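Putative oxidoreductase molybdopterin-binding subunit (Sulfolobus tokodaii, PDB 4ZOH) probably serves as the molybdenum-bearing catalytic subunit of an oxidoreductase of the xanthine dehydrogenase and aldehyde oxidase family, and binds pterin cytosine dinucleotide. Local coordinates at residues Lys386-Ile391 and Thr566-His571; Ser409-Ile414 and Gly671-Ile676; Gly595-Pro600 and Trp653-Leu658. One frame throughout, in Å; residues are numbered along the deposited sequence.

Interaction 1: residues Lys386-Ile391 and Thr566-His571; sequences KKLLEI and TPYGVH
Leu388 carries most of this contact: one methyl meets Tyr568, the other Gly569 and Val570. CG lies anti to the backbone N (chi1 -163°), which sends the side chain off the helix toward the strand. Leu388 CD1 comes to 3.6 Å from Tyr568 CE1, obliquely to the ring. Leu388 CB also rests 3.7 Å from Tyr568 CE1. The other methyl, CD2, goes over the strand backbone. Leu388 CD2 lies 3.7 Å from Gly569 CA and 3.6 Å from Val570 CG1. The side chains of Leu388 and Val570 run antiparallel alongside each other.

Leu389 adds a smaller touch. Its CB does not face the strand, but Leu389 CD2 swings back to 4.0 Å from Val570 CB. Val570 is thus held by two successive leucines of one helical turn. No hydrogen bond crosses between the segments. The Tyr568 hydroxyl is instead bonded to Asn384 N, just before the same helix, and this fixes the far end of the ring.

The helix and strand run nearly parallel here, their axes 24° apart and 8.1 Å at closest approach. This is buried helix-on-sheet packing. Helix 385-401 lies on strand 568-577, and Leu388 reaches on to Val591 and Asp593 of the neighbouring strand 583-593. Helix 358-365 flanks the contact, with Leu363 against Leu389 and Tyr359 against Val570.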
loop_
_atom_site.group_PDB
_atom_site.type_symbol
_atom_site.label_atom_id
_atom_site.label_comp_id
_atom_site.label_asym_id
_atom_site.label_seq_id
_atom_site.Cartn_x
_atom_site.Cartn_y
_atom_site.Cartn_z
ATOM N N LYS A 386 -23.624 -23.281 42.637
ATOM C CA LYS A 386 -24.754 -23.093 43.559
ATOM C C LYS A 386 -24.757 -21.686 44.097
ATOM O O LYS A 386 -25.776 -21.001 44.056
ATOM C CB LYS A 386 -24.649 -24.058 44.743
ATOM C CG LYS A 386 -25.307 -25.386 44.514
ATOM C CD LYS A 386 -26.697 -25.409 45.081
ATOM C CE LYS A 386 -26.919 -26.796 45.640
ATOM N NZ LYS A 386 -28.197 -26.731 46.395
ATOM N N LYS A 387 -23.586 -21.267 44.548
ATOM C CA LYS A 387 -23.381 -19.966 45.168
ATOM C C LYS A 387 -23.645 -18.827 44.218
ATOM O O LYS A 387 -24.218 -17.802 44.605
ATOM C CB LYS A 387 -21.952 -19.901 45.677
ATOM C CG LYS A 387 -21.473 -18.591 46.282
ATOM C CD LYS A 387 -20.231 -18.932 47.098
ATOM C CE LYS A 387 -19.901 -17.817 48.074
ATOM N NZ LYS A 387 -18.710 -17.028 47.637
ATOM N N LEU A 388 -23.229 -19.004 42.958
ATOM C CA LEU A 388 -23.537 -18.029 41.911
ATOM C C LEU A 388 -25.022 -17.996 41.665
ATOM O O LEU A 388 -25.565 -16.934 41.480
ATOM C CB LEU A 388 -22.756 -18.296 40.611
ATOM C CG LEU A 388 -22.762 -17.084 39.707
ATOM C CD1 LEU A 388 -21.418 -16.808 39.080
ATOM C CD2 LEU A 388 -23.783 -17.327 38.629
ATOM N N LEU A 389 -25.676 -19.154 41.643
ATOM C CA LEU A 389 -27.126 -19.178 41.521
ATOM C C LEU A 389 -27.855 -18.493 42.719
ATOM O O LEU A 389 -28.907 -17.848 42.505
ATOM C CB LEU A 389 -27.618 -20.613 41.379
ATOM C CG LEU A 389 -27.446 -21.353 40.064
ATOM C CD1 LEU A 389 -27.736 -22.845 40.301
ATOM C CD2 LEU A 389 -28.428 -20.812 39.047
ATOM N N GLU A 390 -27.295 -18.604 43.940
ATOM C CA GLU A 390 -27.920 -17.940 45.128
ATOM C C GLU A 390 -27.839 -16.438 44.905
ATOM O O GLU A 390 -28.838 -15.753 45.004
ATOM C CB GLU A 390 -27.280 -18.323 46.481
ATOM C CG GLU A 390 -27.197 -19.831 46.815
ATOM C CD GLU A 390 -28.482 -20.457 47.395
ATOM O OE1 GLU A 390 -29.628 -20.105 47.009
ATOM O OE2 GLU A 390 -28.345 -21.349 48.249
ATOM N N ILE A 391 -26.662 -15.953 44.495
ATOM C CA ILE A 391 -26.497 -14.543 44.137
ATOM C C ILE A 391 -27.547 -14.125 43.097
ATOM O O ILE A 391 -28.137 -13.041 43.167
ATOM C CB ILE A 391 -25.061 -14.231 43.631
ATOM C CG1 ILE A 391 -24.068 -14.241 44.797
ATOM C CG2 ILE A 391 -25.023 -12.878 42.917
ATOM C CD1 ILE A 391 -22.597 -14.466 44.428
ATOM N N THR A 566 -13.381 -23.287 32.411
ATOM C CA THR A 566 -14.854 -23.274 32.245
ATOM C C THR A 566 -15.554 -22.128 33.030
ATOM O O THR A 566 -15.639 -22.214 34.261
ATOM C CB THR A 566 -15.460 -24.639 32.674
ATOM O OG1 THR A 566 -15.123 -24.886 34.065
ATOM C CG2 THR A 566 -14.918 -25.822 31.757
ATOM N N PRO A 567 -16.010 -21.023 32.342
ATOM C CA PRO A 567 -16.840 -20.033 33.074
ATOM C C PRO A 567 -18.248 -20.566 33.130
ATOM O O PRO A 567 -18.568 -21.520 32.415
ATOM C CB PRO A 567 -16.814 -18.805 32.156
ATOM C CG PRO A 567 -16.724 -19.400 30.771
ATOM C CD PRO A 567 -15.725 -20.551 30.962
ATOM N N TYR A 568 -19.096 -19.915 33.918
ATOM C CA TYR A 568 -20.486 -20.322 34.109
ATOM C C TYR A 568 -21.258 -19.081 34.556
ATOM O O TYR A 568 -20.666 -18.100 35.031
ATOM C CB TYR A 568 -20.574 -21.444 35.205
ATOM C CG TYR A 568 -19.945 -21.023 36.538
ATOM C CD1 TYR A 568 -20.743 -20.518 37.590
ATOM C CD2 TYR A 568 -18.555 -21.069 36.730
ATOM C CE1 TYR A 568 -20.152 -20.137 38.799
ATOM C CE2 TYR A 568 -17.962 -20.665 37.917
ATOM C CZ TYR A 568 -18.771 -20.181 38.947
ATOM O OH TYR A 568 -18.186 -19.748 40.112
ATOM N N GLY A 569 -22.577 -19.103 34.425
ATOM C CA GLY A 569 -23.355 -18.051 35.024
ATOM C C GLY A 569 -24.820 -18.277 34.908
ATOM O O GLY A 569 -25.246 -19.330 34.455
ATOM N N VAL A 570 -25.605 -17.286 35.342
ATOM C CA VAL A 570 -27.065 -17.358 35.244
ATOM C C VAL A 570 -27.554 -16.024 34.627
ATOM O O VAL A 570 -27.048 -14.958 35.007
ATOM C CB VAL A 570 -27.718 -17.712 36.632
ATOM C CG1 VAL A 570 -27.198 -16.780 37.750
ATOM C CG2 VAL A 570 -29.235 -17.574 36.570
ATOM N N HIS A 571 -28.515 -16.093 33.696
ATOM C CA HIS A 571 -28.967 -14.950 32.970
ATOM C C HIS A 571 -30.452 -15.015 33.131
ATOM O O HIS A 571 -30.991 -16.089 33.357
ATOM C CB HIS A 571 -28.576 -14.986 31.450
ATOM C CG HIS A 571 -27.105 -14.726 31.200
ATOM N ND1 HIS A 571 -26.637 -14.112 30.044
ATOM C CD2 HIS A 571 -26.004 -14.997 31.953
ATOM C CE1 HIS A 571 -25.325 -13.944 30.156
ATOM N NE2 HIS A 571 -24.901 -14.523 31.268
#

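Interaction 2: residues Ser409-Ile414 and Gly671-Ile676; sequences SSYIEI and GEAGAI. With MCN (pterin cytosine dinucleotide), chain D.
The Tyr411 ring meets the 671-676 segment obliquely, through Ala673 CB and Ile676 CG2. In the plane of the ring, at its edge, lies Glu413 CB, two residues on along the chain. Ala673 CB is 3.5 Å from Tyr411 OH, and Ile676 CG2 is 3.9 Å from Tyr411 CB. The ring of His571 also meets Tyr411, the two planes close to perpendicular.

Residues 671-672 lead into helix 673-688 beside the molybdenum site. Glu672 CD lies 3.2 Å from MCN S8', and its side chain is about 3 Å from the molybdenum at nearest atoms. This is consistent with the active-site glutamate of xanthine dehydrogenase and its relatives. Glu672 OE2 is also bonded to Gly333 N.

The other flat groups are the carboxylates of Glu413 and Glu672, whose planes stand 73° apart. The Glu413 chain is bent at chi2 (71°), which turns its carboxylate against Ile676 CD1, and it crosses Ile676 at about a right angle. Ile676 CD1 packs tightly there, 3.2 Å from Glu413 OE1. The same oxygen accepts a bond from Ile414 N, which comes from above the carboxylate plane, 53° out of it. Water 1 donates to Glu413 OE2 (2.8 Å) and accepts from Glu672 N, so it joins the segments where no direct hydrogen bond does. Arg336 makes salt bridges to both Glu413 OE1 and Glu672 OE1. An alanine in place of Glu413 would probably leave Arg336 NE and water 1 without this partner and open a gap beside Ile676 CD1.

Gly671 has no side chain, and a CB there would clash with the cofactor at C9'. Gly671 N donates to the phosphate oxygen MCN O2A at 2.9 Å.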
loop_
_atom_site.group_PDB
_atom_site.type_symbol
_atom_site.label_atom_id
_atom_site.label_comp_id
_atom_site.label_asym_id
_atom_site.label_seq_id
_atom_site.Cartn_x
_atom_site.Cartn_y
_atom_site.Cartn_z
ATOM N N SER A 409 -31.807 -19.015 32.574
ATOM C CA SER A 409 -31.051 -20.200 32.220
ATOM C C SER A 409 -29.688 -20.075 32.853
ATOM O O SER A 409 -29.193 -18.983 33.189
ATOM C CB SER A 409 -31.005 -20.454 30.659
ATOM O OG SER A 409 -30.120 -19.525 30.062
ATOM N N SER A 410 -29.090 -21.217 33.065
ATOM C CA SER A 410 -27.800 -21.249 33.630
ATOM C C SER A 410 -26.876 -21.956 32.606
ATOM O O SER A 410 -27.343 -22.829 31.863
ATOM C CB SER A 410 -27.903 -22.038 34.876
ATOM O OG SER A 410 -26.720 -21.798 35.540
ATOM N N TYR A 411 -25.619 -21.538 32.508
ATOM C CA TYR A 411 -24.783 -22.094 31.487
ATOM C C TYR A 411 -23.475 -22.438 32.132
ATOM O O TYR A 411 -23.094 -21.883 33.180
ATOM C CB TYR A 411 -24.609 -21.095 30.280
ATOM C CG TYR A 411 -23.652 -19.986 30.585
ATOM C CD1 TYR A 411 -22.291 -20.147 30.366
ATOM C CD2 TYR A 411 -24.108 -18.759 31.216
ATOM C CE1 TYR A 411 -21.379 -19.138 30.716
ATOM C CE2 TYR A 411 -23.212 -17.732 31.529
ATOM C CZ TYR A 411 -21.867 -17.916 31.271
ATOM O OH TYR A 411 -20.951 -16.952 31.612
ATOM N N ILE A 412 -22.778 -23.367 31.497
ATOM C CA ILE A 412 -21.341 -23.556 31.749
ATOM C C ILE A 412 -20.711 -23.703 30.340
ATOM O O ILE A 412 -21.461 -23.917 29.399
ATOM C CB ILE A 412 -21.083 -24.739 32.696
ATOM C CG1 ILE A 412 -19.622 -24.738 33.118
ATOM C CG2 ILE A 412 -21.654 -26.058 32.149
ATOM C CD1 ILE A 412 -19.316 -25.185 34.530
ATOM N N GLU A 413 -19.388 -23.539 30.190
ATOM C CA GLU A 413 -18.846 -23.195 28.915
ATOM C C GLU A 413 -17.402 -23.609 28.914
ATOM O O GLU A 413 -16.831 -23.784 29.999
ATOM C CB GLU A 413 -19.117 -21.667 28.636
ATOM C CG GLU A 413 -18.122 -20.800 27.853
ATOM C CD GLU A 413 -18.059 -21.118 26.359
ATOM O OE1 GLU A 413 -18.440 -22.290 25.964
ATOM O OE2 GLU A 413 -17.611 -20.208 25.582
ATOM N N ILE A 414 -16.815 -23.808 27.711
ATOM C CA ILE A 414 -15.404 -24.257 27.594
ATOM C C ILE A 414 -14.634 -23.217 26.805
ATOM O O ILE A 414 -15.099 -22.780 25.795
ATOM C CB ILE A 414 -15.279 -25.700 27.001
ATOM C CG1 ILE A 414 -16.304 -25.922 25.868
ATOM C CG2 ILE A 414 -15.514 -26.732 28.120
ATOM C CD1 ILE A 414 -16.139 -27.216 25.031
ATOM N N GLY A 671 -15.821 -14.260 25.442
ATOM C CA GLY A 671 -16.229 -13.840 24.044
ATOM C C GLY A 671 -17.505 -14.483 23.582
ATOM O O GLY A 671 -18.307 -13.860 22.834
ATOM N N GLU A 672 -17.722 -15.727 24.029
ATOM C CA GLU A 672 -18.885 -16.510 23.547
ATOM C C GLU A 672 -20.086 -16.714 24.474
ATOM O O GLU A 672 -21.154 -16.967 23.983
ATOM C CB GLU A 672 -18.415 -17.869 22.897
ATOM C CG GLU A 672 -17.548 -17.616 21.666
ATOM C CD GLU A 672 -16.751 -18.841 21.182
ATOM O OE1 GLU A 672 -15.795 -19.260 21.860
ATOM O OE2 GLU A 672 -17.142 -19.425 20.141
ATOM N N ALA A 673 -19.852 -16.593 25.795
ATOM C CA ALA A 673 -20.809 -16.790 26.936
ATOM C C ALA A 673 -22.170 -16.109 26.758
ATOM O O ALA A 673 -23.240 -16.751 26.865
ATOM C CB ALA A 673 -20.092 -16.341 28.230
ATOM N N GLY A 674 -22.157 -14.833 26.366
ATOM C CA GLY A 674 -23.420 -14.113 26.086
ATOM C C GLY A 674 -24.301 -14.773 25.080
ATOM O O GLY A 674 -25.572 -14.790 25.242
ATOM N N ALA A 675 -23.675 -15.289 23.991
ATOM C CA ALA A 675 -24.498 -15.866 22.926
ATOM C C ALA A 675 -24.995 -17.230 23.434
ATOM O O ALA A 675 -26.098 -17.633 23.065
ATOM C CB ALA A 675 -23.725 -16.004 21.580
ATOM N N ILE A 676 -24.185 -17.927 24.252
ATOM C CA ILE A 676 -24.598 -19.241 24.761
ATOM C C ILE A 676 -25.860 -19.063 25.681
ATOM O O ILE A 676 -26.889 -19.671 25.438
ATOM C CB ILE A 676 -23.478 -19.901 25.536
ATOM C CG1 ILE A 676 -22.297 -20.248 24.608
ATOM C CG2 ILE A 676 -23.977 -21.104 26.419
ATOM C CD1 ILE A 676 -21.053 -20.612 25.391
HETATM N N1 MCN D . -12.053 -10.184 28.966
HETATM C C2 MCN D . -11.604 -9.777 30.212
HETATM N N3 MCN D . -11.545 -10.646 31.269
HETATM C C4 MCN D . -11.961 -11.957 31.067
HETATM C C5 MCN D . -12.417 -12.380 29.819
HETATM C C6 MCN D . -12.443 -11.493 28.743
HETATM O O2 MCN D . -11.224 -8.625 30.441
HETATM N N4 MCN D . -11.897 -12.779 32.093
HETATM C "C1'" MCN D . -12.055 -9.190 27.891
HETATM C C2D MCN D . -10.734 -9.266 27.122
HETATM O "O2'" MCN D . -9.773 -8.372 27.597
HETATM C "C3'" MCN D . -11.131 -8.796 25.747
HETATM C C4D MCN D . -12.376 -9.566 25.590
HETATM O O4D MCN D . -13.036 -9.492 26.927
HETATM O "O3'" MCN D . -11.395 -7.438 25.680
HETATM C "C5'" MCN D . -11.664 -10.857 25.234
HETATM O "O5'" MCN D . -12.468 -11.888 25.300
HETATM P PA MCN D . -11.942 -13.425 25.259
HETATM O O1A MCN D . -10.539 -13.705 25.483
HETATM O O2A MCN D . -13.011 -14.008 26.141
HETATM O O3A MCN D . -12.464 -13.725 23.683
HETATM P PB MCN D . -11.536 -13.381 22.407
HETATM O O1B MCN D . -10.655 -14.593 22.149
HETATM O O2B MCN D . -10.830 -12.098 22.453
HETATM O O3B MCN D . -12.640 -13.247 21.357
HETATM C C10 MCN D . -13.142 -14.357 20.562
HETATM C "C9'" MCN D . -14.650 -14.390 20.588
HETATM C "C8'" MCN D . -15.209 -15.292 19.620
HETATM S "S8'" MCN D . -14.707 -16.976 19.594
HETATM C "C7'" MCN D . -16.220 -14.929 18.782
HETATM S "S7'" MCN D . -17.028 -16.070 17.675
HETATM C "C6'" MCN D . -16.817 -13.609 18.818
HETATM C C7 MCN D . -16.478 -12.897 20.170
HETATM O "O9'" MCN D . -15.088 -13.051 20.375
HETATM N "N5'" MCN D . -16.487 -12.791 17.653
HETATM C C4A MCN D . -16.414 -11.384 17.687
HETATM N "N8'" MCN D . -16.799 -11.439 20.079
HETATM C C4B MCN D . -16.608 -10.724 18.935
HETATM N "N1'" MCN D . -16.602 -9.393 19.041
HETATM C "C2'" MCN D . -16.359 -8.659 17.958
HETATM N "N2'" MCN D . -16.338 -7.350 18.099
HETATM N "N3'" MCN D . -16.155 -9.233 16.660
HETATM C "C4'" MCN D . -16.200 -10.638 16.502
HETATM O "O4'" MCN D . -16.037 -11.155 15.359
HETATM O O HOH W 1 -17.228 -17.649 26.594
#

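Interaction 3: residues Gly595-Pro600 and Trp653-Leu658; sequences GTVINP and WYYEIL. With MCN (pterin cytosine dinucleotide), chain D.
Val597 sits over one face of the Tyr655 ring. Its CG2 methyl makes a CH-pi contact, 3.8 Å from the ring centroid and 29° off the normal. Tyr655 CG lies between the backbone N and the carbonyl carbon (chi1 64°), and the ring turns that face to Val597. The proline ring of Pro600 crosses obliquely near the other end of the ring, with CG 3.7 Å from Tyr655 OH. Val597 CG1 points to the edge of the Trp653 ring, near its plane but only loosely. Trp653 CZ3 lies 3.6 Å from Pro600 O. Ile657 lays CG1 against Gly595 O, and a water stands 2.8 Å from both Gly595 O and Glu656 O.

With Val597 turned toward the strand, the loop backbone reads the cytosine of the cofactor. Thr596 O accepts from MCN N4 at 2.8 Å, Ile598 N donates to N3, and Asn599 N donates to O2.

The loop joins strand 583-593 to helix 600-619, which Asn599 caps through a bond from Leu602 N to OD1. Trp653 packs on Ala603 and Ala607 of that helix, and its NE1 is bonded to Asp592 of strand 583-593.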
loop_
_atom_site.group_PDB
_atom_site.type_symbol
_atom_site.label_atom_id
_atom_site.label_comp_id
_atom_site.label_asym_id
_atom_site.label_seq_id
_atom_site.Cartn_x
_atom_site.Cartn_y
_atom_site.Cartn_z
ATOM N N GLY A 595 -13.637 -15.930 35.884
ATOM C CA GLY A 595 -12.313 -15.843 36.501
ATOM C C GLY A 595 -11.916 -14.380 36.698
ATOM O O GLY A 595 -12.794 -13.485 36.688
ATOM N N THR A 596 -10.609 -14.122 36.895
ATOM C CA THR A 596 -10.095 -12.737 36.864
ATOM C C THR A 596 -10.619 -11.958 35.645
ATOM O O THR A 596 -10.476 -12.445 34.502
ATOM C CB THR A 596 -8.579 -12.724 36.886
ATOM O OG1 THR A 596 -8.150 -13.726 37.808
ATOM C CG2 THR A 596 -8.002 -11.307 37.295
ATOM N N VAL A 597 -11.259 -10.800 35.890
ATOM C CA VAL A 597 -11.681 -9.925 34.818
ATOM C C VAL A 597 -10.550 -8.936 34.562
ATOM O O VAL A 597 -10.192 -8.127 35.426
ATOM C CB VAL A 597 -13.038 -9.250 35.084
ATOM C CG1 VAL A 597 -13.453 -8.361 33.909
ATOM C CG2 VAL A 597 -14.126 -10.299 35.299
ATOM N N ILE A 598 -9.937 -9.021 33.377
ATOM C CA ILE A 598 -8.808 -8.121 33.009
ATOM C C ILE A 598 -9.302 -6.681 32.785
ATOM O O ILE A 598 -8.628 -5.653 33.153
ATOM C CB ILE A 598 -8.042 -8.673 31.775
ATOM C CG1 ILE A 598 -7.693 -10.173 31.955
ATOM C CG2 ILE A 598 -6.834 -7.832 31.482
ATOM C CD1 ILE A 598 -6.713 -10.482 33.094
ATOM N N ASN A 599 -10.482 -6.579 32.225
ATOM C CA ASN A 599 -11.014 -5.283 31.830
ATOM C C ASN A 599 -12.542 -5.383 31.815
ATOM O O ASN A 599 -13.147 -5.895 30.836
ATOM C CB ASN A 599 -10.435 -4.762 30.494
ATOM C CG ASN A 599 -10.889 -3.311 30.172
ATOM O OD1 ASN A 599 -12.034 -2.927 30.399
ATOM N ND2 ASN A 599 -9.996 -2.537 29.592
ATOM N N PRO A 600 -13.184 -4.889 32.910
ATOM C CA PRO A 600 -14.668 -4.984 33.048
ATOM C C PRO A 600 -15.414 -4.247 31.986
ATOM O O PRO A 600 -16.512 -4.667 31.628
ATOM C CB PRO A 600 -14.969 -4.374 34.456
ATOM C CG PRO A 600 -13.660 -4.437 35.181
ATOM C CD PRO A 600 -12.516 -4.548 34.185
ATOM N N TRP A 653 -24.987 -6.198 33.473
ATOM C CA TRP A 653 -24.013 -7.220 33.543
ATOM C C TRP A 653 -23.284 -7.169 34.877
ATOM O O TRP A 653 -22.764 -6.124 35.273
ATOM C CB TRP A 653 -23.023 -7.064 32.362
ATOM C CG TRP A 653 -21.935 -8.133 32.405
ATOM C CD1 TRP A 653 -22.079 -9.481 32.072
ATOM C CD2 TRP A 653 -20.571 -7.963 32.790
ATOM N NE1 TRP A 653 -20.879 -10.129 32.216
ATOM C CE2 TRP A 653 -19.939 -9.238 32.667
ATOM C CE3 TRP A 653 -19.805 -6.859 33.227
ATOM C CZ2 TRP A 653 -18.604 -9.427 32.947
ATOM C CZ3 TRP A 653 -18.500 -7.055 33.537
ATOM C CH2 TRP A 653 -17.885 -8.339 33.401
ATOM N N TYR A 654 -23.244 -8.312 35.552
ATOM C CA TYR A 654 -22.444 -8.483 36.784
ATOM C C TYR A 654 -21.446 -9.678 36.737
ATOM O O TYR A 654 -21.697 -10.713 36.116
ATOM C CB TYR A 654 -23.352 -8.662 38.019
ATOM C CG TYR A 654 -24.451 -7.636 38.112
ATOM C CD1 TYR A 654 -24.213 -6.374 38.737
ATOM C CD2 TYR A 654 -25.727 -7.916 37.611
ATOM C CE1 TYR A 654 -25.275 -5.425 38.865
ATOM C CE2 TYR A 654 -26.768 -6.990 37.709
ATOM C CZ TYR A 654 -26.531 -5.740 38.345
ATOM O OH TYR A 654 -27.547 -4.821 38.404
ATOM N N TYR A 655 -20.318 -9.540 37.397
ATOM C CA TYR A 655 -19.451 -10.690 37.476
ATOM C C TYR A 655 -19.115 -11.025 38.915
ATOM O O TYR A 655 -19.199 -10.142 39.749
ATOM C CB TYR A 655 -18.205 -10.481 36.660
ATOM C CG TYR A 655 -17.303 -9.358 37.118
ATOM C CD1 TYR A 655 -16.145 -9.623 37.864
ATOM C CD2 TYR A 655 -17.586 -8.017 36.758
ATOM C CE1 TYR A 655 -15.297 -8.581 38.244
ATOM C CE2 TYR A 655 -16.766 -6.970 37.138
ATOM C CZ TYR A 655 -15.641 -7.244 37.886
ATOM O OH TYR A 655 -14.835 -6.181 38.227
ATOM N N GLU A 656 -18.780 -12.295 39.173
ATOM C CA GLU A 656 -18.241 -12.739 40.477
ATOM C C GLU A 656 -17.006 -13.533 40.180
ATOM O O GLU A 656 -17.001 -14.289 39.207
ATOM C CB GLU A 656 -19.240 -13.623 41.234
ATOM C CG GLU A 656 -20.642 -13.020 41.394
ATOM C CD GLU A 656 -20.746 -11.950 42.513
ATOM O OE1 GLU A 656 -19.968 -12.000 43.498
ATOM O OE2 GLU A 656 -21.633 -11.061 42.413
ATOM N N ILE A 657 -15.949 -13.344 40.961
ATOM C CA ILE A 657 -14.768 -14.140 40.808
ATOM C C ILE A 657 -14.717 -15.167 41.949
ATOM O O ILE A 657 -14.113 -14.905 43.011
ATOM C CB ILE A 657 -13.521 -13.248 40.781
ATOM C CG1 ILE A 657 -13.708 -12.130 39.750
ATOM C CG2 ILE A 657 -12.241 -14.086 40.630
ATOM C CD1 ILE A 657 -12.665 -11.017 39.813
ATOM N N LEU A 658 -15.354 -16.321 41.724
ATOM C CA LEU A 658 -15.323 -17.479 42.678
ATOM C C LEU A 658 -14.341 -18.556 42.173
ATOM O O LEU A 658 -13.782 -19.332 42.951
ATOM C CB LEU A 658 -16.721 -18.104 42.769
ATOM C CG LEU A 658 -17.907 -17.138 42.906
ATOM C CD1 LEU A 658 -19.240 -17.866 42.907
ATOM C CD2 LEU A 658 -17.711 -16.297 44.201
HETATM N N1 MCN D . -12.053 -10.184 28.966
HETATM C C2 MCN D . -11.604 -9.777 30.212
HETATM N N3 MCN D . -11.545 -10.646 31.269
HETATM C C4 MCN D . -11.961 -11.957 31.067
HETATM C C5 MCN D . -12.417 -12.380 29.819
HETATM C C6 MCN D . -12.443 -11.493 28.743
HETATM O O2 MCN D . -11.224 -8.625 30.441
HETATM N N4 MCN D . -11.897 -12.779 32.093
HETATM C "C1'" MCN D . -12.055 -9.190 27.891
HETATM C C2D MCN D . -10.734 -9.266 27.122
HETATM O "O2'" MCN D . -9.773 -8.372 27.597
HETATM C "C3'" MCN D . -11.131 -8.796 25.747
HETATM C C4D MCN D . -12.376 -9.566 25.590
HETATM O O4D MCN D . -13.036 -9.492 26.927
HETATM O "O3'" MCN D . -11.395 -7.438 25.680
HETATM C "C5'" MCN D . -11.664 -10.857 25.234
HETATM O "O5'" MCN D . -12.468 -11.888 25.300
HETATM P PA MCN D . -11.942 -13.425 25.259
HETATM O O1A MCN D . -10.539 -13.705 25.483
HETATM O O2A MCN D . -13.011 -14.008 26.141
HETATM O O3A MCN D . -12.464 -13.725 23.683
HETATM P PB MCN D . -11.536 -13.381 22.407
HETATM O O1B MCN D . -10.655 -14.593 22.149
HETATM O O2B MCN D . -10.830 -12.098 22.453
HETATM O O3B MCN D . -12.640 -13.247 21.357
HETATM C C10 MCN D . -13.142 -14.357 20.562
HETATM C "C9'" MCN D . -14.650 -14.390 20.588
HETATM C "C8'" MCN D . -15.209 -15.292 19.620
HETATM S "S8'" MCN D . -14.707 -16.976 19.594
HETATM C "C7'" MCN D . -16.220 -14.929 18.782
HETATM S "S7'" MCN D . -17.028 -16.070 17.675
HETATM C "C6'" MCN D . -16.817 -13.609 18.818
HETATM C C7 MCN D . -16.478 -12.897 20.170
HETATM O "O9'" MCN D . -15.088 -13.051 20.375
HETATM N "N5'" MCN D . -16.487 -12.791 17.653
HETATM C C4A MCN D . -16.414 -11.384 17.687
HETATM N "N8'" MCN D . -16.799 -11.439 20.079
HETATM C C4B MCN D . -16.608 -10.724 18.935
HETATM N "N1'" MCN D . -16.602 -9.393 19.041
HETATM C "C2'" MCN D . -16.359 -8.659 17.958
HETATM N "N2'" MCN D . -16.338 -7.350 18.099
HETATM N "N3'" MCN D . -16.155 -9.233 16.660
HETATM C "C4'" MCN D . -16.200 -10.638 16.502
HETATM O "O4'" MCN D . -16.037 -11.155 15.359
HETATM O O HOH W 2 -15.599 -13.333 36.921
#

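Residues 386-391 come first, then 409-414 on the strand that follows the same helix. The chain returns at 566-571 and closes interaction 1 over 174 residues. It then passes 595-600, and 653-658 closes interaction 3 after 52 more. Last, 671-676 closes interaction 2. Interactions 1 and 2 therefore cross, interaction 3 is nested within interaction 2, and interactions 1 and 3 follow in series. All three reach one mixed sheet of strands 405-412, 568-577, 583-593 and 651-655. Interactions 1 and 2 meet through neighbouring strands, interactions 1 and 3 through Leu658 and Glu656. Interactions 2 and 3 share the cofactor, holding different parts of it.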